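Local coordinates for protein octaprenyl-diphosphate synthase (Roseobacter denitrificans, PDB 4JXN) that probably makes octaprenyl diphosphate, the precursor of the isoprenoid quinone side chain, by adding isopentenyl units to farnesyl diphosphate with the help of magnesium, at residues A16-S21 against A65-G70; V176-T181 against Y209-G214; D221-F226 against T293-V298; K252-A255 against E261-F264; A263-T268 against I283-K288. One frame throughout, in Å; residues are numbered along the deposited sequence.

Contact 1. Residues A16-S21 against A65-G70; sequences AAYLES and AAHLCG
Tyr-18 sends its ring across to His-67 because CG stands opposite the backbone N (chi1 178°), while His-67, with CG opposite its own carbonyl carbon (chi1 -71°), holds the imidazole out to meet it. The two rings form a T-shaped pair in which the tyrosine gives its edge and the histidine its face. Their planes are 87° apart and their centroids 5.7 Å apart. The leading atom is Tyr-18 CE1, which comes within 4.0 Å of His-67 CD2 and is equally near CG. Beyond the ring, Tyr-18 OH reaches the aliphatic base of the histidine, 3.8 Å from His-67 CB. Leu-19 meets the same imidazole from another side, its methyl CD2 lying at the ring edge, near the ring plane, 3.7 Å from His-67 CD2.

Helix 9-34 is thereby packed against the end of helix 57-68, in the all-helical fold of trans-prenyl synthases. That second helix ends just here in a Schellman motif, with Gly-70, at positive phi, as its C-prime residue and a bond of 2.8 Å from Gly-70 N to His-67 O. Tyr-18 also packs on Val-318 and Met-321 of helix 317-330, and Leu-19 rests on Met-60 and Leu-63, as suits a buried leucine.

Histidine fits its place by being flat and polar at once. Its carbons take the tyrosine edge and the leucine methyl, while NE2 is hydrogen-bonded to Asp-22, whose carboxylate would be expected to fix the ring's rotation and may favour a positively charged imidazole.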
# COMPACT_ATOMS: atom_id res chain seq x y z
N ALA A 16 -15.18 -11.02 -24.15
CA ALA A 16 -13.74 -11.23 -24.30
C ALA A 16 -13.22 -10.76 -25.66
O ALA A 16 -12.25 -10.00 -25.74
CB ALA A 16 -13.41 -12.71 -24.10
N ALA A 17 -13.86 -11.25 -26.73
CA ALA A 17 -13.46 -10.93 -28.11
C ALA A 17 -13.63 -9.45 -28.44
O ALA A 17 -12.85 -8.88 -29.20
CB ALA A 17 -14.26 -11.77 -29.09
N TYR A 18 -14.64 -8.82 -27.87
CA TYR A 18 -14.85 -7.39 -28.08
C TYR A 18 -13.75 -6.59 -27.38
O TYR A 18 -13.24 -5.62 -27.92
CB TYR A 18 -16.22 -6.98 -27.57
CG TYR A 18 -16.53 -5.51 -27.70
CD1 TYR A 18 -16.13 -4.61 -26.72
CD2 TYR A 18 -17.24 -5.01 -28.78
CE1 TYR A 18 -16.40 -3.26 -26.82
CE2 TYR A 18 -17.53 -3.66 -28.90
CZ TYR A 18 -17.10 -2.79 -27.91
OH TYR A 18 -17.37 -1.44 -28.00
N LEU A 19 -13.38 -7.02 -26.18
CA LEU A 19 -12.38 -6.32 -25.38
C LEU A 19 -10.98 -6.83 -25.65
O LEU A 19 -10.03 -6.36 -25.02
CB LEU A 19 -12.68 -6.51 -23.90
CG LEU A 19 -13.98 -5.86 -23.46
CD1 LEU A 19 -14.30 -6.27 -22.03
CD2 LEU A 19 -13.87 -4.34 -23.59
N GLU A 20 -10.86 -7.78 -26.57
CA GLU A 20 -9.62 -8.49 -26.88
C GLU A 20 -8.39 -7.59 -26.92
O GLU A 20 -7.36 -7.88 -26.31
CB GLU A 20 -9.78 -9.22 -28.22
CG GLU A 20 -8.50 -9.52 -29.00
CD GLU A 20 -7.47 -10.31 -28.22
OE1 GLU A 20 -7.83 -10.89 -27.16
OE2 GLU A 20 -6.30 -10.35 -28.66
N SER A 21 -8.51 -6.50 -27.67
CA SER A 21 -7.38 -5.65 -27.98
C SER A 21 -6.99 -4.80 -26.77
O SER A 21 -5.81 -4.67 -26.44
CB SER A 21 -7.72 -4.76 -29.19
OG SER A 21 -8.81 -3.90 -28.89
N ALA A 65 -16.97 -0.68 -19.23
CA ALA A 65 -17.73 0.47 -18.78
C ALA A 65 -17.37 1.72 -19.60
O ALA A 65 -18.23 2.54 -19.93
CB ALA A 65 -17.54 0.73 -17.30
N ALA A 66 -16.11 1.85 -19.95
CA ALA A 66 -15.66 2.97 -20.75
C ALA A 66 -16.28 2.92 -22.13
O ALA A 66 -16.84 3.91 -22.60
CB ALA A 66 -14.14 2.96 -20.84
N HIS A 67 -16.18 1.76 -22.78
CA HIS A 67 -16.75 1.59 -24.12
C HIS A 67 -18.26 1.79 -24.11
O HIS A 67 -18.83 2.47 -24.97
CB HIS A 67 -16.39 0.23 -24.70
CG HIS A 67 -14.95 0.08 -25.07
ND1 HIS A 67 -14.32 0.92 -25.97
CD2 HIS A 67 -14.02 -0.82 -24.69
CE1 HIS A 67 -13.06 0.54 -26.11
NE2 HIS A 67 -12.85 -0.51 -25.35
N LEU A 68 -18.92 1.22 -23.11
CA LEU A 68 -20.36 1.39 -22.97
C LEU A 68 -20.77 2.87 -23.00
O LEU A 68 -21.84 3.20 -23.51
CB LEU A 68 -20.85 0.72 -21.69
CG LEU A 68 -22.33 0.85 -21.32
CD1 LEU A 68 -23.26 0.29 -22.38
CD2 LEU A 68 -22.55 0.17 -19.99
N CYS A 69 -19.93 3.75 -22.46
CA CYS A 69 -20.23 5.19 -22.42
C CYS A 69 -19.55 5.99 -23.55
O CYS A 69 -19.51 7.22 -23.51
CB CYS A 69 -19.82 5.75 -21.05
SG CYS A 69 -20.63 4.94 -19.65
N GLY A 70 -19.01 5.28 -24.54
CA GLY A 70 -18.44 5.91 -25.74
C GLY A 70 -17.09 6.59 -25.61
O GLY A 70 -16.81 7.55 -26.32

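Contact 2. Residues V176-T181 against Y209-G214; sequences VVRGKT and YGDALG
Arg-178 and Asp-211 form a salt bridge between two consecutive long helices, 170-196 and 200-224, in the central bundle of the all-helical prenyl synthase fold. From CB, which does not itself point at the other helix, the arginine chain bends at chi2 (-142°) and turns its end toward the aspartate. CG passes 4.0 Å from Asp-211 OD1, and CD comes closer to that oxygen, at 3.4 Å. NE makes the main bond, 2.8 Å to Asp-211 OD1 with an N-H...O angle of 146°; the oxygen accepts through its syn lone pair, from a donor whose guanidinium plane nearly contains it. Asp-211 OD2 receives weaker bonds, including one of 3.3 Å from Arg-178 NH1. Guanidinium and carboxylate lie only 11° from coplanar, and the aspartate sits at the arginine's edge, on the side of NE and NH1.

OD2 has a second cation in Arg-305 of helix 291-309, which suits a carboxylate buried among helices and probably keeps it ionised. An alanine in place of Arg-178 would remove the guanidinium and would probably leave Asp-211 OD1 without its cationic partner, with Arg-305 alone of the two arginines to hold the carboxylate.

One turn further on, the helices draw together where Gly-214 offers no side chain: its CA is 5.9 Å from Thr-181 CA. Threonine serves both neighbours there, since OG1 is hydrogen-bonded to Gln-218 while the methyl faces the glycine backbone, Thr-181 CG2 lying 3.5 Å from Gly-214 O.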
# COMPACT_ATOMS: atom_id res chain seq x y z
N VAL A 176 -18.15 -7.10 4.95
CA VAL A 176 -16.88 -7.79 4.68
C VAL A 176 -16.74 -8.07 3.19
O VAL A 176 -15.67 -7.91 2.61
CB VAL A 176 -16.78 -9.12 5.47
CG1 VAL A 176 -15.51 -9.88 5.10
CG2 VAL A 176 -16.83 -8.87 6.98
N VAL A 177 -17.84 -8.49 2.58
CA VAL A 177 -17.88 -8.84 1.16
C VAL A 177 -17.60 -7.62 0.28
O VAL A 177 -16.82 -7.71 -0.67
CB VAL A 177 -19.25 -9.45 0.81
CG1 VAL A 177 -19.48 -9.48 -0.69
CG2 VAL A 177 -19.35 -10.85 1.40
N ARG A 178 -18.25 -6.50 0.60
CA ARG A 178 -18.00 -5.25 -0.11
C ARG A 178 -16.52 -4.90 -0.08
O ARG A 178 -15.89 -4.71 -1.12
CB ARG A 178 -18.82 -4.12 0.49
CG ARG A 178 -20.32 -4.31 0.32
CD ARG A 178 -21.00 -2.99 0.03
NE ARG A 178 -22.30 -3.16 -0.60
CZ ARG A 178 -23.41 -3.53 0.03
NH1 ARG A 178 -24.54 -3.63 -0.65
NH2 ARG A 178 -23.41 -3.80 1.34
N GLY A 179 -15.95 -4.85 1.12
CA GLY A 179 -14.54 -4.54 1.27
C GLY A 179 -13.67 -5.49 0.48
O GLY A 179 -13.00 -5.10 -0.47
N LYS A 180 -13.70 -6.76 0.87
CA LYS A 180 -12.80 -7.74 0.28
C LYS A 180 -13.05 -7.93 -1.22
O LYS A 180 -12.10 -8.19 -1.96
CB LYS A 180 -12.91 -9.09 1.02
CG LYS A 180 -14.11 -9.95 0.62
CD LYS A 180 -14.40 -11.06 1.61
CE LYS A 180 -13.24 -12.04 1.78
NZ LYS A 180 -12.68 -12.54 0.50
N THR A 181 -14.30 -7.79 -1.67
CA THR A 181 -14.64 -8.11 -3.07
C THR A 181 -15.33 -7.00 -3.86
O THR A 181 -14.83 -6.59 -4.91
CB THR A 181 -15.51 -9.37 -3.16
OG1 THR A 181 -14.90 -10.44 -2.42
CG2 THR A 181 -15.68 -9.83 -4.61
N TYR A 209 -24.35 -1.79 -10.53
CA TYR A 209 -24.02 -3.03 -11.25
C TYR A 209 -22.82 -3.76 -10.66
O TYR A 209 -22.89 -4.95 -10.39
CB TYR A 209 -23.73 -2.74 -12.71
CG TYR A 209 -23.31 -3.95 -13.48
CD1 TYR A 209 -24.24 -4.86 -13.94
CD2 TYR A 209 -21.97 -4.21 -13.73
CE1 TYR A 209 -23.86 -6.00 -14.62
CE2 TYR A 209 -21.58 -5.35 -14.41
CZ TYR A 209 -22.54 -6.24 -14.86
OH TYR A 209 -22.16 -7.36 -15.58
N GLY A 210 -21.71 -3.05 -10.49
CA GLY A 210 -20.48 -3.65 -10.03
C GLY A 210 -20.56 -4.11 -8.58
O GLY A 210 -19.98 -5.12 -8.21
N ASP A 211 -21.28 -3.37 -7.75
CA ASP A 211 -21.44 -3.74 -6.36
C ASP A 211 -22.23 -5.04 -6.27
O ASP A 211 -21.79 -6.02 -5.66
CB ASP A 211 -22.12 -2.61 -5.57
CG ASP A 211 -22.43 -3.00 -4.12
OD1 ASP A 211 -21.51 -3.19 -3.30
OD2 ASP A 211 -23.63 -3.10 -3.80
N ALA A 212 -23.39 -5.07 -6.92
CA ALA A 212 -24.22 -6.27 -6.86
C ALA A 212 -23.52 -7.45 -7.49
O ALA A 212 -23.60 -8.55 -6.96
CB ALA A 212 -25.55 -6.02 -7.53
N LEU A 213 -22.82 -7.23 -8.60
CA LEU A 213 -22.08 -8.30 -9.27
C LEU A 213 -20.96 -8.85 -8.40
O LEU A 213 -20.67 -10.04 -8.46
CB LEU A 213 -21.47 -7.82 -10.60
CG LEU A 213 -20.81 -8.87 -11.51
CD1 LEU A 213 -21.85 -9.78 -12.14
CD2 LEU A 213 -19.94 -8.22 -12.57
N GLY A 214 -20.32 -7.98 -7.63
CA GLY A 214 -19.21 -8.40 -6.77
C GLY A 214 -19.71 -9.22 -5.60
O GLY A 214 -19.09 -10.22 -5.21

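Contact 3. Residues D221-F226 against T293-V298; sequences DDLLDF and TDTSVV
Apolar packing carries this contact, and Leu-223 makes all of it from the one side, placing one methyl on each of two neighbouring residues. Its CD1 sits 3.5 Å from Thr-295 CG2 and just as near Thr-295 CB, the two side chains sliding past each other in opposite directions. Its CD2 lies over the backbone of the facing helix, 3.5 Å from Ser-296 CA. These carbon pairs are tighter than usual, and the leucine's first torsion, chi1 -125°, is far from a staggered value. Serine, with its small side chain, lets the leucine methyl come this close to the main chain. Threonine supplies a methyl, set opposite its backbone N, that faces the leucine.

Polar atoms take the other role, each hydroxyl being turned back to its own helix. Thr-295 OG1 is hydrogen-bonded to Ala-291 O and Ser-296 OG to Leu-292 O; the serine oxygen still touches the leucine, 3.6 Å from Leu-223 CD2. Asp-222 OD1 bonds to Gln-218, and Asp-225 OD2 to the backbone N of Asp-240.

Residues 221-225, with the sequence DDLLD, match the second aspartate-rich motif of the family, which in relatives binds magnesium and diphosphate. A glycine in place of Leu-223 would remove both methyls and would probably leave a gap beside Thr-295 and Ser-296, allowing this end of helix 200-224 to shift against helix 291-309.

Within the motif, then, the leucine gives an apolar contact to helix 291-309, while the aspartates are the residues that, as in relatives, would be expected to serve magnesium and diphosphate.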
# COMPACT_ATOMS: atom_id res chain seq x y z
N ASP A 221 -18.63 -18.02 -4.69
CA ASP A 221 -17.42 -18.65 -4.13
C ASP A 221 -17.76 -19.36 -2.83
O ASP A 221 -17.44 -20.52 -2.64
CB ASP A 221 -16.31 -17.62 -3.86
CG ASP A 221 -15.37 -17.41 -5.05
OD1 ASP A 221 -15.72 -17.76 -6.21
OD2 ASP A 221 -14.26 -16.88 -4.83
N ASP A 222 -18.42 -18.63 -1.93
CA ASP A 222 -18.86 -19.16 -0.64
C ASP A 222 -19.62 -20.47 -0.79
O ASP A 222 -19.38 -21.44 -0.07
CB ASP A 222 -19.74 -18.12 0.05
CG ASP A 222 -18.96 -16.93 0.58
OD1 ASP A 222 -17.73 -16.85 0.37
OD2 ASP A 222 -19.59 -16.06 1.22
N LEU A 223 -20.55 -20.46 -1.74
CA LEU A 223 -21.40 -21.61 -2.06
C LEU A 223 -20.62 -22.83 -2.55
O LEU A 223 -20.87 -23.94 -2.09
CB LEU A 223 -22.38 -21.19 -3.16
CG LEU A 223 -23.88 -21.35 -2.97
CD1 LEU A 223 -24.29 -21.35 -1.50
CD2 LEU A 223 -24.62 -20.26 -3.74
N LEU A 224 -19.70 -22.61 -3.48
CA LEU A 224 -18.93 -23.70 -4.10
C LEU A 224 -17.86 -24.30 -3.19
O LEU A 224 -17.32 -25.36 -3.48
CB LEU A 224 -18.29 -23.21 -5.41
CG LEU A 224 -19.27 -22.64 -6.44
CD1 LEU A 224 -18.57 -22.31 -7.75
CD2 LEU A 224 -20.41 -23.62 -6.68
N ASP A 225 -17.57 -23.63 -2.07
CA ASP A 225 -16.70 -24.20 -1.05
C ASP A 225 -17.38 -25.36 -0.29
O ASP A 225 -16.77 -25.96 0.60
CB ASP A 225 -16.26 -23.12 -0.06
CG ASP A 225 -14.97 -23.47 0.65
OD1 ASP A 225 -13.93 -23.56 -0.03
OD2 ASP A 225 -15.00 -23.66 1.88
N PHE A 226 -18.64 -25.64 -0.63
CA PHE A 226 -19.41 -26.78 -0.10
C PHE A 226 -19.96 -27.65 -1.23
O PHE A 226 -19.70 -28.86 -1.28
CB PHE A 226 -20.55 -26.27 0.80
CG PHE A 226 -20.08 -25.43 1.97
CD1 PHE A 226 -19.65 -26.03 3.15
CD2 PHE A 226 -20.04 -24.04 1.89
CE1 PHE A 226 -19.20 -25.27 4.23
CE2 PHE A 226 -19.60 -23.27 2.96
CZ PHE A 226 -19.18 -23.89 4.13
N THR A 293 -29.39 -23.60 -0.05
CA THR A 293 -30.47 -23.16 -0.94
C THR A 293 -30.74 -21.67 -0.76
O THR A 293 -30.93 -20.91 -1.71
CB THR A 293 -31.79 -23.87 -0.60
OG1 THR A 293 -31.54 -24.93 0.32
CG2 THR A 293 -32.46 -24.40 -1.85
N ASP A 294 -30.77 -21.28 0.50
CA ASP A 294 -31.03 -19.93 0.87
C ASP A 294 -29.90 -18.98 0.45
O ASP A 294 -30.15 -17.83 0.07
CB ASP A 294 -31.24 -19.82 2.37
CG ASP A 294 -32.60 -20.32 2.85
OD1 ASP A 294 -33.36 -20.97 2.08
OD2 ASP A 294 -32.90 -20.05 4.03
N THR A 295 -28.66 -19.45 0.52
CA THR A 295 -27.53 -18.63 0.07
C THR A 295 -27.51 -18.51 -1.45
O THR A 295 -27.19 -17.45 -2.00
CB THR A 295 -26.19 -19.20 0.56
OG1 THR A 295 -26.18 -19.21 1.99
CG2 THR A 295 -25.02 -18.36 0.06
N SER A 296 -27.84 -19.61 -2.11
CA SER A 296 -28.05 -19.64 -3.55
C SER A 296 -29.04 -18.55 -3.97
O SER A 296 -28.86 -17.92 -5.00
CB SER A 296 -28.59 -21.01 -3.98
OG SER A 296 -27.74 -22.06 -3.58
N VAL A 297 -30.07 -18.35 -3.16
CA VAL A 297 -31.13 -17.39 -3.47
C VAL A 297 -30.60 -15.97 -3.38
O VAL A 297 -30.94 -15.12 -4.21
CB VAL A 297 -32.35 -17.61 -2.54
CG1 VAL A 297 -33.29 -16.41 -2.55
CG2 VAL A 297 -33.11 -18.87 -2.96
N VAL A 298 -29.76 -15.70 -2.38
CA VAL A 298 -29.17 -14.36 -2.24
C VAL A 298 -28.24 -14.08 -3.41
O VAL A 298 -28.29 -12.99 -4.01
CB VAL A 298 -28.46 -14.18 -0.89
CG1 VAL A 298 -27.72 -12.85 -0.83
CG2 VAL A 298 -29.48 -14.25 0.21

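Contact 4. Residues K252-A255 against E261-F264; sequences KAVA and ERAF
A short helix-loop-helix corner, in which helix 248-254 turns into helix 259-270, brings Val-254 against Arg-262, the pair whose CA atoms are nearest, 6.8 Å apart. Arg-262 leaves its helix with CG opposite the backbone N (chi1 -165°) and then bends at chi2 and chi3, which brings the guanidinium back beside the valine. NH1 comes 3.0 Å from Val-254 O, the oxygen lying oblique to the guanidinium plane. The valine methyl CG1 lies at the edge of the same group, in its plane, 3.9 Å from Arg-262 NH1; the two side chains cross at about a right angle. Arginine suits this exposed rim because its long chain spans the corner while its charge stays near solvent. Valine suits the inner wall, where it also packs on Trp-265.

Deeper in the corner a water joins the segments. It donates to Glu-261 OE1 at 2.7 Å and, more weakly, to Ala-253 O at 3.0 Å. The same carboxylate oxygen is hydrogen-bonded to His-289, while OE2 makes a long, weak ion pair with Lys-288. The small side chain of Ala-253 rests on Leu-286 of helix 278-288. At the far end of the first segment, Lys-252 forms a salt bridge with Glu-170.

In chemical terms, a buried glutamate is supplied with donors by a water and a histidine and probably remains charged, and the positive arginine beside a carbonyl late in helix 248-254 would be expected to interact favourably with the negative end of that helix.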
# COMPACT_ATOMS: atom_id res chain seq x y z
N LYS A 252 -25.95 -18.43 8.26
CA LYS A 252 -27.33 -18.82 8.22
C LYS A 252 -27.58 -20.10 9.04
O LYS A 252 -28.66 -20.27 9.62
CB LYS A 252 -27.76 -19.03 6.77
CG LYS A 252 -27.97 -17.74 5.98
CD LYS A 252 -28.75 -18.03 4.71
CE LYS A 252 -28.95 -16.78 3.84
NZ LYS A 252 -30.05 -15.93 4.35
N ALA A 253 -26.59 -21.00 9.09
CA ALA A 253 -26.69 -22.21 9.92
C ALA A 253 -26.62 -21.86 11.40
O ALA A 253 -27.51 -22.23 12.19
CB ALA A 253 -25.60 -23.21 9.57
N VAL A 254 -25.58 -21.12 11.77
CA VAL A 254 -25.37 -20.70 13.16
C VAL A 254 -26.58 -19.93 13.67
O VAL A 254 -27.02 -20.12 14.80
CB VAL A 254 -24.09 -19.86 13.31
CG1 VAL A 254 -24.01 -19.26 14.71
CG2 VAL A 254 -22.85 -20.70 13.00
N ALA A 255 -27.13 -19.07 12.82
CA ALA A 255 -28.31 -18.28 13.15
C ALA A 255 -29.49 -19.11 13.63
O ALA A 255 -30.38 -18.58 14.28
CB ALA A 255 -28.73 -17.44 11.95
N GLU A 261 -26.22 -27.50 18.81
CA GLU A 261 -25.54 -27.07 17.59
C GLU A 261 -24.59 -25.91 17.83
O GLU A 261 -23.50 -25.85 17.25
CB GLU A 261 -26.56 -26.69 16.53
CG GLU A 261 -27.38 -27.88 16.06
CD GLU A 261 -28.47 -27.52 15.08
OE1 GLU A 261 -28.39 -26.46 14.42
OE2 GLU A 261 -29.41 -28.32 14.95
N ARG A 262 -25.00 -24.98 18.70
CA ARG A 262 -24.13 -23.88 19.09
C ARG A 262 -22.81 -24.42 19.64
O ARG A 262 -21.73 -23.98 19.23
CB ARG A 262 -24.84 -22.97 20.10
CG ARG A 262 -24.19 -21.60 20.29
CD ARG A 262 -25.22 -20.47 20.35
NE ARG A 262 -25.54 -19.95 19.02
CZ ARG A 262 -26.63 -19.24 18.70
NH1 ARG A 262 -26.79 -18.82 17.44
NH2 ARG A 262 -27.56 -18.96 19.60
N ALA A 263 -22.89 -25.41 20.53
CA ALA A 263 -21.69 -26.00 21.13
C ALA A 263 -20.75 -26.53 20.07
O ALA A 263 -19.53 -26.33 20.15
CB ALA A 263 -22.06 -27.11 22.10
N PHE A 264 -21.31 -27.18 19.05
CA PHE A 264 -20.54 -27.60 17.90
C PHE A 264 -19.92 -26.40 17.16
O PHE A 264 -18.77 -26.46 16.74
CB PHE A 264 -21.41 -28.41 16.93
CG PHE A 264 -20.68 -28.85 15.69
CD1 PHE A 264 -19.84 -29.95 15.72
CD2 PHE A 264 -20.81 -28.14 14.50
CE1 PHE A 264 -19.15 -30.35 14.59
CE2 PHE A 264 -20.13 -28.54 13.37
CZ PHE A 264 -19.30 -29.65 13.41
O HOH W 1 -26.62 -24.91 13.10

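Contact 5. Residues A263-T268 against I283-K288; sequences AFWVRT and IALLHK
Phe-264 O is gripped by two donors of one residue, and the ring on the same residue meets Leu-285 across the contact. Thr-268 OG1 donates to this carbonyl at 2.8 Å, with a C=O...O angle of 146°, from a position tilted out of the carbonyl plane. Thr-268 N bonds to it as well, at 3.2 Å, reaching the oxygen from the other face. Threonine can thus satisfy its hydroxyl inside its own helix, where a wider pi-type turn occurs at 266-268, and lay its methyl on the neighbouring ring: CG2 is 3.9 Å above one face of Phe-264, toward the rim.

Across the contact, Leu-285 CD1 is the atom that both aromatic residues touch. It lies 3.8 Å from Phe-264 CD2 and, on its other neighbour, 3.8 Å from Trp-265 CZ2, each approach being oblique to the ring. The leucine's CB follows at 4.0 Å from the same Trp-265 CZ2.

Helices 259-270 and 278-288 form a helical hairpin toward one end of the molecule, and with CA atoms no nearer than 10.2 Å across these segments, large side chains are needed to bridge them. Phenylalanine reaches over with CG opposite its backbone N (chi1 178°). Tryptophan leaves beside its backbone N (chi1 -67°), and its indole also lies against Leu-250, Ala-253 and Val-254 of helix 248-254. Near the connection between the two helices Arg-267 makes a salt bridge to Asp-278; Phe-264 also meets His-281 edge-to-face. Phe-264 CD2 in turn stands 4.1 Å above one face of the Trp-265 ring, offset toward its rim.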
# COMPACT_ATOMS: atom_id res chain seq x y z
N ALA A 263 -22.89 -25.41 20.53
CA ALA A 263 -21.69 -26.00 21.13
C ALA A 263 -20.75 -26.53 20.07
O ALA A 263 -19.53 -26.33 20.15
CB ALA A 263 -22.06 -27.11 22.10
N PHE A 264 -21.31 -27.18 19.05
CA PHE A 264 -20.54 -27.60 17.90
C PHE A 264 -19.92 -26.40 17.16
O PHE A 264 -18.77 -26.46 16.74
CB PHE A 264 -21.41 -28.41 16.93
CG PHE A 264 -20.68 -28.85 15.69
CD1 PHE A 264 -19.84 -29.95 15.72
CD2 PHE A 264 -20.81 -28.14 14.50
CE1 PHE A 264 -19.15 -30.35 14.59
CE2 PHE A 264 -20.13 -28.54 13.37
CZ PHE A 264 -19.30 -29.65 13.41
N TRP A 265 -20.68 -25.32 16.97
CA TRP A 265 -20.15 -24.13 16.28
C TRP A 265 -19.11 -23.41 17.12
O TRP A 265 -18.03 -23.07 16.63
CB TRP A 265 -21.26 -23.16 15.89
CG TRP A 265 -22.19 -23.72 14.85
CD1 TRP A 265 -23.53 -23.89 14.96
CD2 TRP A 265 -21.83 -24.21 13.56
NE1 TRP A 265 -24.03 -24.46 13.83
CE2 TRP A 265 -23.01 -24.65 12.94
CE3 TRP A 265 -20.62 -24.34 12.87
CZ2 TRP A 265 -23.03 -25.22 11.66
CZ3 TRP A 265 -20.63 -24.88 11.60
CH2 TRP A 265 -21.84 -25.31 11.01
N VAL A 266 -19.44 -23.20 18.39
CA VAL A 266 -18.51 -22.60 19.38
C VAL A 266 -17.15 -23.30 19.40
O VAL A 266 -16.12 -22.67 19.59
CB VAL A 266 -19.12 -22.67 20.80
CG1 VAL A 266 -18.10 -22.26 21.85
CG2 VAL A 266 -20.38 -21.81 20.90
N ARG A 267 -17.17 -24.61 19.17
CA ARG A 267 -15.99 -25.46 19.30
C ARG A 267 -15.08 -25.50 18.06
O ARG A 267 -13.85 -25.46 18.19
CB ARG A 267 -16.44 -26.90 19.63
CG ARG A 267 -15.33 -27.94 19.70
CD ARG A 267 -15.80 -29.25 20.34
NE ARG A 267 -16.74 -30.01 19.50
CZ ARG A 267 -16.40 -30.69 18.40
NH1 ARG A 267 -17.34 -31.35 17.72
NH2 ARG A 267 -15.14 -30.73 17.97
N THR A 268 -15.68 -25.63 16.88
CA THR A 268 -14.93 -25.85 15.63
C THR A 268 -14.51 -24.54 14.93
O THR A 268 -13.74 -24.57 13.96
CB THR A 268 -15.78 -26.67 14.63
OG1 THR A 268 -17.08 -26.08 14.50
CG2 THR A 268 -15.94 -28.11 15.11
N ILE A 283 -21.81 -29.91 7.23
CA ILE A 283 -22.59 -29.96 5.98
C ILE A 283 -24.02 -30.43 6.24
O ILE A 283 -24.97 -29.90 5.66
CB ILE A 283 -21.89 -30.86 4.92
CG1 ILE A 283 -20.61 -30.17 4.41
CG2 ILE A 283 -22.80 -31.15 3.73
CD1 ILE A 283 -19.72 -31.04 3.56
N ALA A 284 -24.18 -31.43 7.09
CA ALA A 284 -25.51 -31.89 7.50
C ALA A 284 -26.34 -30.75 8.12
O ALA A 284 -27.52 -30.61 7.83
CB ALA A 284 -25.39 -33.04 8.50
N LEU A 285 -25.71 -29.95 8.99
CA LEU A 285 -26.36 -28.81 9.63
C LEU A 285 -26.73 -27.73 8.62
O LEU A 285 -27.78 -27.09 8.75
CB LEU A 285 -25.48 -28.23 10.76
CG LEU A 285 -25.19 -29.17 11.93
CD1 LEU A 285 -24.29 -28.51 12.96
CD2 LEU A 285 -26.47 -29.67 12.58
N LEU A 286 -25.91 -27.55 7.59
CA LEU A 286 -26.22 -26.58 6.52
C LEU A 286 -27.49 -27.00 5.84
O LEU A 286 -28.40 -26.18 5.65
CB LEU A 286 -25.12 -26.49 5.46
CG LEU A 286 -23.76 -25.95 5.90
CD1 LEU A 286 -22.83 -25.79 4.71
CD2 LEU A 286 -23.93 -24.63 6.64
N HIS A 287 -27.53 -28.28 5.46
CA HIS A 287 -28.70 -28.82 4.75
C HIS A 287 -29.93 -28.80 5.65
O HIS A 287 -31.01 -28.36 5.23
CB HIS A 287 -28.43 -30.24 4.22
CG HIS A 287 -27.43 -30.28 3.11
ND1 HIS A 287 -27.59 -29.57 1.94
CD2 HIS A 287 -26.24 -30.91 3.01
CE1 HIS A 287 -26.55 -29.78 1.16
NE2 HIS A 287 -25.71 -30.59 1.78
N LYS A 288 -29.75 -29.22 6.89
CA LYS A 288 -30.81 -29.24 7.91
C LYS A 288 -31.52 -27.90 7.97
O LYS A 288 -32.73 -27.85 8.13
CB LYS A 288 -30.19 -29.55 9.27
CG LYS A 288 -31.16 -29.73 10.43
CD LYS A 288 -30.37 -29.91 11.72
CE LYS A 288 -31.26 -30.22 12.92
NZ LYS A 288 -32.28 -29.16 13.19

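How the contacts relate
The contacts follow the length of an all-helical chain. Contact 1 comes first, near one end, and its centre is about 46 Å from that of contact 4, across the chain's centre. Contact 2 is central; helix 200-224 runs on from it to contact 3, whose centre is about 15 Å away. Contacts 4 and 5 are nested in the loop that contact 3 closes. They share helix 259-270, lie about 5 Å apart between centres, and touch contact 3 where Lys-252 packs on Asp-294 and Thr-295, and Leu-286 on Phe-226. The peripheral helices 248-254 and 278-288 thus touch the end of the bundle where the aspartate-rich motif lies, probably beside the active site.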